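Local coordinates for plasmodesmata-located protein 5 (Arabidopsis thaliana, PDB 6GRE) that restricts plasmodesmatal permeability through callose deposition during salicylic acid-triggered immunity, thereby modulating cell-to-cell trafficking in the plant, at residues A[117-123]-A[199-204]; A[151-155]-A[177-181]; A[167-172]-A[203-207]. Where two conformers were deposited one is given. Residues are numbered along the deposited sequence.

Interaction 1: residues A[117-123]-A[199-204]. With EDO (1,2-ethanediol), chain G.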
ATOM      1  N   ASP A 117       9.355  -7.724   1.351  1.00 15.92           N
ATOM      2  CA  ASP A 117       9.881  -6.744   2.286  1.00 17.47           C
ATOM      3  C   ASP A 117       8.838  -6.547   3.370  1.00 15.84           C
ATOM      4  O   ASP A 117       7.780  -5.970   3.120  1.00 15.50           O
ATOM      5  CB  ASP A 117      10.203  -5.435   1.582  1.00 18.01           C
ATOM      6  CG  ASP A 117      10.938  -4.452   2.448  1.00 18.90           C
ATOM      7  OD1 ASP A 117      11.000  -4.661   3.674  1.00 18.52           O
ATOM      8  OD2 ASP A 117      11.428  -3.471   1.860  1.00 21.02           O
ATOM      9  N   LYS A 118       9.141  -7.121   4.525  1.00 16.25           N
ATOM     10  CA  LYS A 118       8.254  -7.152   5.676  1.00 16.89           C
ATOM     11  C   LYS A 118       8.633  -6.062   6.680  1.00 16.59           C
ATOM     12  O   LYS A 118       8.135  -6.082   7.806  1.00 16.62           O
ATOM     13  CB  LYS A 118       8.293  -8.547   6.307  1.00 18.85           C
ATOM     14  CG  LYS A 118       7.771  -9.631   5.379  1.00 19.91           C
ATOM     15  CD  LYS A 118       7.616 -10.967   6.031  1.00 22.20           C
ATOM     16  CE  LYS A 118       8.938 -11.553   6.465  1.00 25.46           C
ATOM     17  NZ  LYS A 118       8.725 -12.805   7.231  1.00 29.09           N
ATOM     18  N   THR A 119       9.552  -5.169   6.314  1.00 15.80           N
ATOM     19  CA  THR A 119      10.009  -4.147   7.264  1.00 17.78           C
ATOM     20  C   THR A 119       8.844  -3.221   7.633  1.00 16.59           C
ATOM     21  O   THR A 119       8.015  -2.847   6.796  1.00 16.46           O
ATOM     22  CB  THR A 119      11.202  -3.332   6.758  1.00 19.59           C
ATOM     23  OG1 THR A 119      10.887  -2.630   5.578  1.00 21.76           O
ATOM     24  CG2 THR A 119      12.412  -4.188   6.475  1.00 21.89           C
ATOM     25  N   LEU A 120       8.837  -2.805   8.907  1.00 17.58           N
ATOM     26  CA  LEU A 120       7.832  -1.896   9.388  0.60 15.66           C
ATOM     27  C   LEU A 120       8.039  -0.488   8.840  1.00 17.10           C
ATOM     28  O   LEU A 120       9.169   0.037   8.836  1.00 18.22           O
ATOM     29  CB  LEU A 120       7.890  -1.852  10.910  0.60 15.12           C
ATOM     30  CG  LEU A 120       6.895  -0.864  11.508  0.60 14.91           C
ATOM     31  CD1 LEU A 120       5.482  -1.421  11.389  0.60 13.63           C
ATOM     32  CD2 LEU A 120       7.237  -0.566  12.952  0.60 15.61           C
ATOM     33  N   ILE A 121       6.948   0.118   8.351  1.00 14.30           N
ATOM     34  CA  ILE A 121       6.900   1.517   8.078  1.00 15.11           C
ATOM     35  C   ILE A 121       6.178   2.234   9.215  1.00 15.92           C
ATOM     36  O   ILE A 121       6.751   3.113   9.853  1.00 16.64           O
ATOM     37  CB  ILE A 121       6.295   1.823   6.709  1.00 16.14           C
ATOM     38  CG1 ILE A 121       7.132   1.160   5.614  1.00 17.99           C
ATOM     39  CG2 ILE A 121       6.148   3.324   6.517  1.00 16.10           C
ATOM     40  CD1 ILE A 121       6.573   1.285   4.235  1.00 18.37           C
ATOM     41  N   LEU A 122       4.919   1.887   9.483  1.00 14.51           N
ATOM     42  CA  LEU A 122       4.099   2.683  10.391  1.00 14.75           C
ATOM     43  C   LEU A 122       3.088   1.776  11.083  1.00 15.85           C
ATOM     44  O   LEU A 122       2.381   1.010  10.445  1.00 15.72           O
ATOM     45  CB  LEU A 122       3.350   3.743   9.585  1.00 16.77           C
ATOM     46  CG  LEU A 122       2.246   4.499  10.328  1.00 16.58           C
ATOM     47  CD1 LEU A 122       2.830   5.356  11.433  1.00 18.22           C
ATOM     48  CD2 LEU A 122       1.470   5.393   9.384  1.00 16.78           C
ATOM     49  N   ASN A 123       3.004   1.864  12.400  1.00 14.56           N
ATOM     50  CA  ASN A 123       2.021   1.167  13.207  1.00 15.24           C
ATOM     51  C   ASN A 123       1.453   2.170  14.203  1.00 14.61           C
ATOM     52  O   ASN A 123       2.196   2.743  15.000  1.00 15.13           O
ATOM     53  CB  ASN A 123       2.663  -0.034  13.895  1.00 16.16           C
ATOM     54  CG  ASN A 123       1.843  -0.783  14.916  1.00 17.04           C
ATOM     55  OD1 ASN A 123       2.433  -1.465  15.744  1.00 22.32           O
ATOM     56  ND2 ASN A 123       0.532  -0.676  14.886  1.00 17.45           N
ATOM     57  N   TYR A 199      -3.560   0.121  12.935  1.00 12.49           N
ATOM     58  CA  TYR A 199      -3.081  -0.207  11.614  1.00 13.08           C
ATOM     59  C   TYR A 199      -1.602  -0.535  11.656  1.00 13.06           C
ATOM     60  O   TYR A 199      -0.846   0.034  12.447  1.00 13.99           O
ATOM     61  CB  TYR A 199      -3.359   0.863  10.563  1.00 14.89           C
ATOM     62  CG  TYR A 199      -3.052   2.296  10.925  1.00 15.59           C
ATOM     63  CD1 TYR A 199      -1.760   2.806  10.877  1.00 16.23           C
ATOM     64  CD2 TYR A 199      -4.073   3.170  11.255  1.00 17.12           C
ATOM     65  CE1 TYR A 199      -1.500   4.149  11.125  1.00 17.08           C
ATOM     66  CE2 TYR A 199      -3.828   4.507  11.532  1.00 17.85           C
ATOM     67  CZ  TYR A 199      -2.534   4.987  11.472  1.00 18.88           C
ATOM     68  OH  TYR A 199      -2.334   6.321  11.767  1.00 22.59           O
ATOM     69  N   VAL A 200      -1.184  -1.466  10.803  1.00 12.30           N
ATOM     70  CA  VAL A 200       0.193  -1.832  10.617  1.00 12.03           C
ATOM     71  C   VAL A 200       0.475  -1.777   9.127  1.00 12.67           C
ATOM     72  O   VAL A 200      -0.107  -2.567   8.352  1.00 13.08           O
ATOM     73  CB  VAL A 200       0.499  -3.252  11.120  1.00 12.86           C
ATOM     74  CG1 VAL A 200       1.897  -3.699  10.767  1.00 12.91           C
ATOM     75  CG2 VAL A 200       0.271  -3.375  12.604  1.00 13.87           C
ATOM     76  N   TYR A 201       1.419  -0.952   8.719  1.00 11.81           N
ATOM     77  CA  TYR A 201       1.876  -0.830   7.351  1.00 12.23           C
ATOM     78  C   TYR A 201       3.307  -1.346   7.319  1.00 13.50           C
ATOM     79  O   TYR A 201       4.195  -0.722   7.943  1.00 13.24           O
ATOM     80  CB  TYR A 201       1.786   0.628   6.864  1.00 13.11           C
ATOM     81  CG  TYR A 201       0.374   1.098   6.642  1.00 11.99           C
ATOM     82  CD1 TYR A 201      -0.287   0.844   5.445  1.00 12.44           C
ATOM     83  CD2 TYR A 201      -0.336   1.719   7.648  1.00 13.87           C
ATOM     84  CE1 TYR A 201      -1.606   1.205   5.245  1.00 13.39           C
ATOM     85  CE2 TYR A 201      -1.665   2.088   7.475  1.00 13.52           C
ATOM     86  CZ  TYR A 201      -2.306   1.778   6.290  1.00 14.36           C
ATOM     87  OH  TYR A 201      -3.608   2.165   6.164  1.00 15.88           O
ATOM     88  N   LEU A 202       3.507  -2.456   6.608  1.00 12.57           N
ATOM     89  CA  LEU A 202       4.836  -2.960   6.286  1.00 12.43           C
ATOM     90  C   LEU A 202       5.164  -2.532   4.871  1.00 12.60           C
ATOM     91  O   LEU A 202       4.333  -2.054   4.110  1.00 13.15           O
ATOM     92  CB  LEU A 202       4.879  -4.474   6.427  1.00 13.21           C
ATOM     93  CG  LEU A 202       4.400  -5.032   7.761  1.00 13.48           C
ATOM     94  CD1 LEU A 202       4.554  -6.555   7.776  1.00 14.63           C
ATOM     95  CD2 LEU A 202       5.107  -4.390   8.959  1.00 14.67           C
ATOM     96  N   SER A 203       6.411  -2.749   4.466  1.00 13.66           N
ATOM     97  CA  SER A 203       6.776  -2.277   3.174  1.00 14.27           C
ATOM     98  C   SER A 203       5.869  -2.823   2.053  1.00 14.10           C
ATOM     99  O   SER A 203       5.470  -2.092   1.157  1.00 14.69           O
ATOM    100  CB  SER A 203       8.221  -2.597   2.908  1.00 15.60           C
ATOM    101  OG  SER A 203       8.600  -2.091   1.647  1.00 17.87           O
ATOM    102  N   LYS A 204       5.559  -4.136   2.079  1.00 12.86           N
ATOM    103  CA  LYS A 204       4.838  -4.746   0.985  1.00 13.34           C
ATOM    104  C   LYS A 204       3.434  -5.221   1.389  1.00 13.22           C
ATOM    105  O   LYS A 204       2.815  -5.894   0.589  1.00 14.42           O
ATOM    106  CB  LYS A 204       5.660  -5.901   0.384  1.00 13.81           C
ATOM    107  CG  LYS A 204       6.751  -5.454  -0.587  1.00 14.38           C
ATOM    108  CD  LYS A 204       6.209  -5.028  -1.932  1.00 15.38           C
ATOM    109  CE  LYS A 204       7.244  -4.540  -2.929  1.00 15.75           C
ATOM    110  NZ  LYS A 204       7.911  -5.685  -3.589  1.00 16.62           N
TER
HETATM  111  C1  EDO G 304      -4.275   8.985  12.845  1.00 40.31           C
HETATM  112  O1  EDO G 304      -4.697   7.677  12.432  1.00 37.39           O
HETATM  113  C2  EDO G 304      -4.791   9.274  14.248  1.00 39.31           C
HETATM  114  O2  EDO G 304      -6.179   9.622  14.214  1.00 46.37           O
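Strands 120-123 and 199-202 run antiparallel, their axes 4.7 Å apart at closest approach and 166° between their directions. The pairing illustrates how an edge strand absorbs an extra residue: Y201 O accepts from both I121 N (2.9 Å) and L122 N (3.1 Å), a classic beta bulge, while Y201 N donates to L122 O (2.8 Å). Before the bulge, T119 O takes S203 N at 2.8 Å; D117 forms an Asx turn, its OD1 accepting from T119 N (3.1 Å), and its OD2 bonds S203 OG weakly (3.2 Å). Beyond it, N123 ND2 adds a bond to Y199 O (2.9 Å) as the pairing runs on. Apolar contacts are separate: L122 CD2 on Y199 CE1 (3.7 Å) and, nearer the strand's start, L120 CD1 on L202 CD2 (3.9 Å). D117, I121 and S203 line a 2-(2-ethoxyethoxy)ethanol pocket, and S203 OG also bonds R106 of the first DUF26 domain. The polar loop leading into the bulged edge strand thus meets a serine tied to the first domain.

Interaction 2: residues A[151-155]-A[177-181]. With NA (sodium ion), chain K.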
ATOM      1  N   ASP A 151      -8.095 -15.215   1.905  1.00 31.26           N
ATOM      2  CA  ASP A 151      -7.345 -15.657   0.739  1.00 38.23           C
ATOM      3  C   ASP A 151      -7.068 -14.468  -0.186  1.00 35.54           C
ATOM      4  O   ASP A 151      -7.818 -13.484  -0.223  1.00 40.16           O
ATOM      5  CB  ASP A 151      -8.053 -16.825   0.054  1.00 43.20           C
ATOM      6  CG  ASP A 151      -7.820 -18.133   0.797  1.00 48.26           C
ATOM      7  OD1 ASP A 151      -7.349 -18.053   1.956  1.00 55.67           O
ATOM      8  OD2 ASP A 151      -8.065 -19.222   0.203  1.00 49.48           O
ATOM      9  N   GLY A 152      -5.935 -14.579  -0.883  1.00 28.71           N
ATOM     10  CA  GLY A 152      -5.505 -13.644  -1.896  1.00 26.30           C
ATOM     11  C   GLY A 152      -4.960 -12.355  -1.310  1.00 20.93           C
ATOM     12  O   GLY A 152      -4.642 -12.269  -0.101  1.00 20.23           O
ATOM     13  N   SER A 153      -4.832 -11.357  -2.175  1.00 18.60           N
ATOM     14  CA  SER A 153      -4.024 -10.198  -1.858  1.00 17.94           C
ATOM     15  C   SER A 153      -4.834  -9.073  -1.223  1.00 17.08           C
ATOM     16  O   SER A 153      -4.262  -8.083  -0.786  1.00 16.49           O
ATOM     17  CB  SER A 153      -3.300  -9.722  -3.074  1.00 21.44           C
ATOM     18  OG  SER A 153      -2.383 -10.749  -3.472  1.00 23.36           O
ATOM     19  N   TYR A 154      -6.165  -9.180  -1.248  1.00 16.38           N
ATOM     20  CA  TYR A 154      -7.037  -8.187  -0.609  1.00 15.36           C
ATOM     21  C   TYR A 154      -8.066  -8.926   0.231  1.00 16.36           C
ATOM     22  O   TYR A 154      -8.781  -9.800  -0.276  1.00 17.06           O
ATOM     23  CB  TYR A 154      -7.783  -7.312  -1.619  1.00 18.02           C
ATOM     24  CG  TYR A 154      -8.624  -6.258  -0.962  1.00 18.50           C
ATOM     25  CD1 TYR A 154      -8.033  -5.231  -0.258  1.00 18.38           C
ATOM     26  CD2 TYR A 154     -10.011  -6.331  -0.976  1.00 18.81           C
ATOM     27  CE1 TYR A 154      -8.782  -4.276   0.394  1.00 18.84           C
ATOM     28  CE2 TYR A 154     -10.780  -5.353  -0.371  1.00 19.57           C
ATOM     29  CZ  TYR A 154     -10.166  -4.339   0.347  1.00 18.31           C
ATOM     30  OH  TYR A 154     -10.861  -3.327   0.959  1.00 21.55           O
ATOM     31  N   ARG A 155      -8.099  -8.653   1.525  1.00 13.72           N
ATOM     32  CA  ARG A 155      -8.914  -9.433   2.436  1.00 13.75           C
ATOM     33  C   ARG A 155      -9.671  -8.485   3.357  1.00 13.59           C
ATOM     34  O   ARG A 155      -9.126  -7.511   3.827  1.00 13.47           O
ATOM     35  CB  ARG A 155      -8.047 -10.323   3.315  1.00 15.02           C
ATOM     36  CG  ARG A 155      -7.150 -11.246   2.505  1.00 16.54           C
ATOM     37  CD  ARG A 155      -6.212 -11.965   3.411  1.00 16.86           C
ATOM     38  NE  ARG A 155      -5.196 -12.637   2.620  1.00 16.98           N
ATOM     39  CZ  ARG A 155      -4.368 -13.523   3.117  1.00 16.65           C
ATOM     40  NH1 ARG A 155      -4.361 -13.763   4.413  1.00 18.17           N
ATOM     41  NH2 ARG A 155      -3.493 -14.109   2.305  1.00 17.52           N
ATOM     42  N   CYS A 177       2.760 -13.031   0.014  1.00 14.19           N
ATOM     43  CA  CYS A 177       1.641 -12.267   0.559  1.00 14.39           C
ATOM     44  C   CYS A 177       1.236 -12.802   1.935  1.00 14.42           C
ATOM     45  O   CYS A 177       1.126 -12.039   2.901  1.00 14.54           O
ATOM     46  CB  CYS A 177       0.468 -12.296  -0.395  1.00 15.45           C
ATOM     47  SG  CYS A 177      -1.000 -11.454   0.262  1.00 18.06           S
ATOM     48  N   GLN A 178       1.028 -14.122   2.033  1.00 14.39           N
ATOM     49  CA  GLN A 178       0.656 -14.683   3.300  1.00 14.50           C
ATOM     50  C   GLN A 178       1.731 -14.447   4.375  1.00 15.17           C
ATOM     51  O   GLN A 178       1.413 -14.221   5.548  1.00 16.57           O
ATOM     52  CB  GLN A 178       0.310 -16.171   3.159  1.00 14.65           C
ATOM     53  CG  GLN A 178      -0.096 -16.777   4.478  1.00 15.89           C
ATOM     54  CD  GLN A 178      -1.382 -16.197   5.036  1.00 15.59           C
ATOM     55  OE1 GLN A 178      -2.208 -15.713   4.278  1.00 18.65           O
ATOM     56  NE2 GLN A 178      -1.615 -16.380   6.324  1.00 19.59           N
ATOM     57  N   ASP A 179       3.016 -14.538   4.005  1.00 15.89           N
ATOM     58  CA  ASP A 179       4.105 -14.326   4.921  1.00 17.59           C
ATOM     59  C   ASP A 179       4.066 -12.872   5.425  1.00 15.80           C
ATOM     60  O   ASP A 179       4.180 -12.640   6.631  1.00 16.96           O
ATOM     61  CB  ASP A 179       5.437 -14.660   4.254  1.00 20.53           C
ATOM     62  CG  ASP A 179       6.635 -14.608   5.178  1.00 23.92           C
ATOM     63  OD1 ASP A 179       6.466 -14.794   6.387  1.00 33.53           O
ATOM     64  OD2 ASP A 179       7.751 -14.397   4.654  1.00 32.45           O
ATOM     65  N   CYS A 180       3.928 -11.922   4.489  1.00 15.20           N
ATOM     66  CA  CYS A 180       3.883 -10.509   4.873  1.00 15.40           C
ATOM     67  C   CYS A 180       2.685 -10.277   5.822  1.00 14.60           C
ATOM     68  O   CYS A 180       2.811  -9.654   6.873  1.00 14.57           O
ATOM     69  CB  CYS A 180       3.839  -9.656   3.622  1.00 14.67           C
ATOM     70  SG  CYS A 180       4.156  -7.909   3.973  1.00 17.65           S
ATOM     71  N   LEU A 181       1.509 -10.738   5.398  1.00 14.80           N
ATOM     72  CA  LEU A 181       0.288 -10.517   6.204  1.00 15.04           C
ATOM     73  C   LEU A 181       0.333 -11.213   7.556  1.00 15.59           C
ATOM     74  O   LEU A 181      -0.170 -10.671   8.543  1.00 14.10           O
ATOM     75  CB  LEU A 181      -0.951 -10.943   5.428  1.00 15.69           C
ATOM     76  CG  LEU A 181      -1.327 -10.007   4.300  1.00 15.78           C
ATOM     77  CD1 LEU A 181      -2.577 -10.497   3.589  1.00 17.35           C
ATOM     78  CD2 LEU A 181      -1.493  -8.584   4.797  1.00 15.25           C
TER
HETATM   79 NA    NA K 308     -13.486  -3.259   1.289  1.00 38.39          NA
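R155 loses 70 Å² to this contact, more than any other residue in it, and its guanidinium is well supplied with acceptors. On its own segment, G152 O accepts from R155 NE (2.8 Å) and from R155 NH2 (3.2 Å). Across the gap, Q178 OE1 receives both R155 NH1 (2.9 Å) and R155 NH2 (2.8 Å), lying near the guanidinium plane, while R155 NH1 has a further acceptor in L147 O. This is the helix-on-sheet packing of the DUF26 (Gnk2-homologous) fold, in which helix 174-192 packs on the five-stranded antiparallel sheet and strand 154-159 is one of its edges. C177, with 44 Å² covered, brings its SG to 3.7 Å from G152 O and 3.9 Å from S153 CA, and is itself tied to C168 by a disulfide. L181, with 35 Å² covered, lays its CD1 over one face of the guanidinium, 3.5 Å from R155 NE. Y154 points away from the helix, and its OH binds the sodium ion at 2.6 Å, together with D69 of the first domain.

Interaction 3: residues A[167-172]-A[203-207]; sequences QCSGDL and SKCYA
Q167 opens the segment extended (phi/psi -147/138) and pairs antiparallel with Y206, CA to CA 5.5 Å. This is a hydrogen-bonded pair: Q167 N donates to Y206 O at 3.0 Å and Y206 N to Q167 O at 2.8 Å. Their side chains share a sheet face; Y206, chi1 p, takes Q167 CB over its ring in a CH-pi contact, 4.2 Å from the centroid. C168 follows as the non-hydrogen-bonded pair of C205, CA to CA 4.2 Å, both side chains on the other face, C168 SG (chi1 m) 4.0 Å from C205 CB (chi1 p). C168, C177 and C180 form the C-X8-C-X2-C motif of the DUF26 fold: C168 pairs with C177 and C180 with C205, cross-linking helix 174-192 to neighbouring strands 162-168 and 205-211. S169 ends the pairing, N to K204 O 2.9 Å, and starts a type I turn (G170 -67/-14, D171 -85/-12) closed by L172 N to S169 O (3.1 Å). S169 OG (chi1 t) donates to D171 OD1 at 2.6 Å. D171, chi1 p, holds K204 NZ in a salt bridge through OD2, 2.8 Å, accepts there from G114 N and touches the bound N-acetylglucosamine. K204 (-114/11, chi1 and chi2 m, chi3 t, chi4 p), ahead of extended C205 and Y206, also bonds F112 O and V115 O. L172 puts CD1 3.9 Å from K204 CB.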
ATOM      1  N   GLN A 167      -4.145  -5.957   2.928  1.00 12.67           N
ATOM      2  CA  GLN A 167      -3.826  -5.978   1.485  1.00 14.17           C
ATOM      3  C   GLN A 167      -2.319  -6.162   1.328  1.00 14.15           C
ATOM      4  O   GLN A 167      -1.520  -5.558   2.087  1.00 15.27           O
ATOM      5  CB  GLN A 167      -4.244  -4.710   0.721  1.00 17.67           C
ATOM      6  CG  GLN A 167      -4.162  -4.860  -0.817  1.00 19.42           C
ATOM      7  CD  GLN A 167      -4.990  -3.953  -1.744  1.00 23.78           C
ATOM      8  OE1 GLN A 167      -5.535  -4.324  -2.838  1.00 27.12           O
ATOM      9  NE2 GLN A 167      -5.012  -2.697  -1.379  1.00 20.07           N
ATOM     10  N   CYS A 168      -1.943  -7.004   0.378  1.00 13.44           N
ATOM     11  CA  CYS A 168      -0.577  -7.162  -0.081  0.55 13.90           C
ATOM     12  C   CYS A 168      -0.346  -6.404  -1.371  1.00 14.75           C
ATOM     13  O   CYS A 168      -1.217  -6.368  -2.226  1.00 14.69           O
ATOM     14  CB  CYS A 168      -0.312  -8.596  -0.474  0.55 14.29           C
ATOM     15  SG  CYS A 168      -0.311  -9.617   0.994  0.55 14.72           S
ATOM     16  N   SER A 169       0.847  -5.838  -1.531  1.00 13.69           N
ATOM     17  CA  SER A 169       1.270  -5.314  -2.797  1.00 14.42           C
ATOM     18  C   SER A 169       1.064  -6.405  -3.864  1.00 14.09           C
ATOM     19  O   SER A 169       1.434  -7.546  -3.659  1.00 14.32           O
ATOM     20  CB  SER A 169       2.689  -4.881  -2.664  1.00 15.01           C
ATOM     21  OG  SER A 169       3.130  -4.131  -3.785  1.00 15.49           O
ATOM     22  N   GLY A 170       0.548  -5.986  -5.019  1.00 15.30           N
ATOM     23  CA  GLY A 170       0.063  -6.896  -6.068  1.00 15.87           C
ATOM     24  C   GLY A 170       1.168  -7.697  -6.711  1.00 17.50           C
ATOM     25  O   GLY A 170       0.861  -8.659  -7.413  1.00 18.76           O
ATOM     26  N   ASP A 171       2.436  -7.320  -6.488  1.00 16.78           N
ATOM     27  CA  ASP A 171       3.566  -8.012  -7.091  1.00 17.25           C
ATOM     28  C   ASP A 171       4.005  -9.233  -6.283  1.00 18.50           C
ATOM     29  O   ASP A 171       4.817 -10.024  -6.780  1.00 19.28           O
ATOM     30  CB  ASP A 171       4.764  -7.082  -7.238  1.00 17.68           C
ATOM     31  CG  ASP A 171       5.248  -6.580  -5.902  1.00 17.98           C
ATOM     32  OD1 ASP A 171       4.430  -5.870  -5.230  1.00 18.20           O
ATOM     33  OD2 ASP A 171       6.362  -6.946  -5.492  1.00 18.00           O
ATOM     34  N   LEU A 172       3.505  -9.398  -5.047  1.00 15.70           N
ATOM     35  CA  LEU A 172       3.900 -10.510  -4.203  1.00 16.18           C
ATOM     36  C   LEU A 172       3.202 -11.784  -4.684  1.00 16.48           C
ATOM     37  O   LEU A 172       2.051 -11.738  -5.085  1.00 17.07           O
ATOM     38  CB  LEU A 172       3.517 -10.290  -2.738  1.00 16.04           C
ATOM     39  CG  LEU A 172       4.231  -9.154  -1.999  1.00 17.84           C
ATOM     40  CD1 LEU A 172       3.965  -9.260  -0.506  1.00 17.00           C
ATOM     41  CD2 LEU A 172       5.707  -9.169  -2.283  1.00 17.97           C
ATOM     42  N   SER A 203       6.411  -2.749   4.466  1.00 13.66           N
ATOM     43  CA  SER A 203       6.776  -2.277   3.174  1.00 14.27           C
ATOM     44  C   SER A 203       5.869  -2.823   2.053  1.00 14.10           C
ATOM     45  O   SER A 203       5.470  -2.092   1.157  1.00 14.69           O
ATOM     46  CB  SER A 203       8.221  -2.597   2.908  1.00 15.60           C
ATOM     47  OG  SER A 203       8.600  -2.091   1.647  1.00 17.87           O
ATOM     48  N   LYS A 204       5.559  -4.136   2.079  1.00 12.86           N
ATOM     49  CA  LYS A 204       4.838  -4.746   0.985  1.00 13.34           C
ATOM     50  C   LYS A 204       3.434  -5.221   1.389  1.00 13.22           C
ATOM     51  O   LYS A 204       2.815  -5.894   0.589  1.00 14.42           O
ATOM     52  CB  LYS A 204       5.660  -5.901   0.384  1.00 13.81           C
ATOM     53  CG  LYS A 204       6.751  -5.454  -0.587  1.00 14.38           C
ATOM     54  CD  LYS A 204       6.209  -5.028  -1.932  1.00 15.38           C
ATOM     55  CE  LYS A 204       7.244  -4.540  -2.929  1.00 15.75           C
ATOM     56  NZ  LYS A 204       7.911  -5.685  -3.589  1.00 16.62           N
ATOM     57  N   CYS A 205       2.931  -4.853   2.556  1.00 12.21           N
ATOM     58  CA  CYS A 205       1.562  -5.220   2.900  1.00 12.62           C
ATOM     59  C   CYS A 205       1.096  -4.396   4.092  1.00 12.81           C
ATOM     60  O   CYS A 205       1.894  -3.746   4.784  1.00 12.99           O
ATOM     61  CB  CYS A 205       1.395  -6.703   3.202  1.00 13.39           C
ATOM     62  SG  CYS A 205       2.214  -7.258   4.709  1.00 15.60           S
ATOM     63  N   TYR A 206      -0.212  -4.449   4.359  1.00 12.38           N
ATOM     64  CA  TYR A 206      -0.754  -3.791   5.530  1.00 11.89           C
ATOM     65  C   TYR A 206      -1.948  -4.561   6.093  1.00 12.26           C
ATOM     66  O   TYR A 206      -2.589  -5.330   5.375  1.00 12.54           O
ATOM     67  CB  TYR A 206      -1.153  -2.335   5.278  1.00 12.60           C
ATOM     68  CG  TYR A 206      -2.353  -2.099   4.396  1.00 13.91           C
ATOM     69  CD1 TYR A 206      -3.632  -2.264   4.898  1.00 14.79           C
ATOM     70  CD2 TYR A 206      -2.236  -1.649   3.091  1.00 14.49           C
ATOM     71  CE1 TYR A 206      -4.753  -2.012   4.131  1.00 14.90           C
ATOM     72  CE2 TYR A 206      -3.351  -1.365   2.320  1.00 15.22           C
ATOM     73  CZ  TYR A 206      -4.615  -1.535   2.852  1.00 15.37           C
ATOM     74  OH  TYR A 206      -5.714  -1.318   2.083  1.00 17.94           O
ATOM     75  N   ALA A 207      -2.226  -4.325   7.365  1.00 12.07           N
ATOM     76  CA  ALA A 207      -3.428  -4.851   7.988  1.00 12.24           C
ATOM     77  C   ALA A 207      -3.960  -3.760   8.916  1.00 13.03           C
ATOM     78  O   ALA A 207      -3.166  -3.114   9.614  1.00 13.98           O
ATOM     79  CB  ALA A 207      -3.144  -6.113   8.744  1.00 12.56           C
TER

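How the interactions relate
All three contacts belong to the second DUF26 domain and meet around one sheet and its helix. Interactions 1 and 3 share S203 and K204, the turn between neighbouring strands 198-202 and 205-211, and V200 N lies 2.8 Å from A207 O in a probable hydrogen bond between them. Interactions 2 and 3, centres 7 Å apart, are fastened by two disulfides, C177 SG to C168 SG (2.1 Å) and C180 SG to C205 SG (2.2 Å). Interaction 1 reaches interaction 2 through the salt bridge of K118 NZ with D179 OD1, 3.1 Å. D117, I121 and S203 of interaction 1, the last shared with interaction 3, line the 2-(2-ethoxyethoxy)ethanol pocket, completed by V12 and R106; sodium sits at interaction 2.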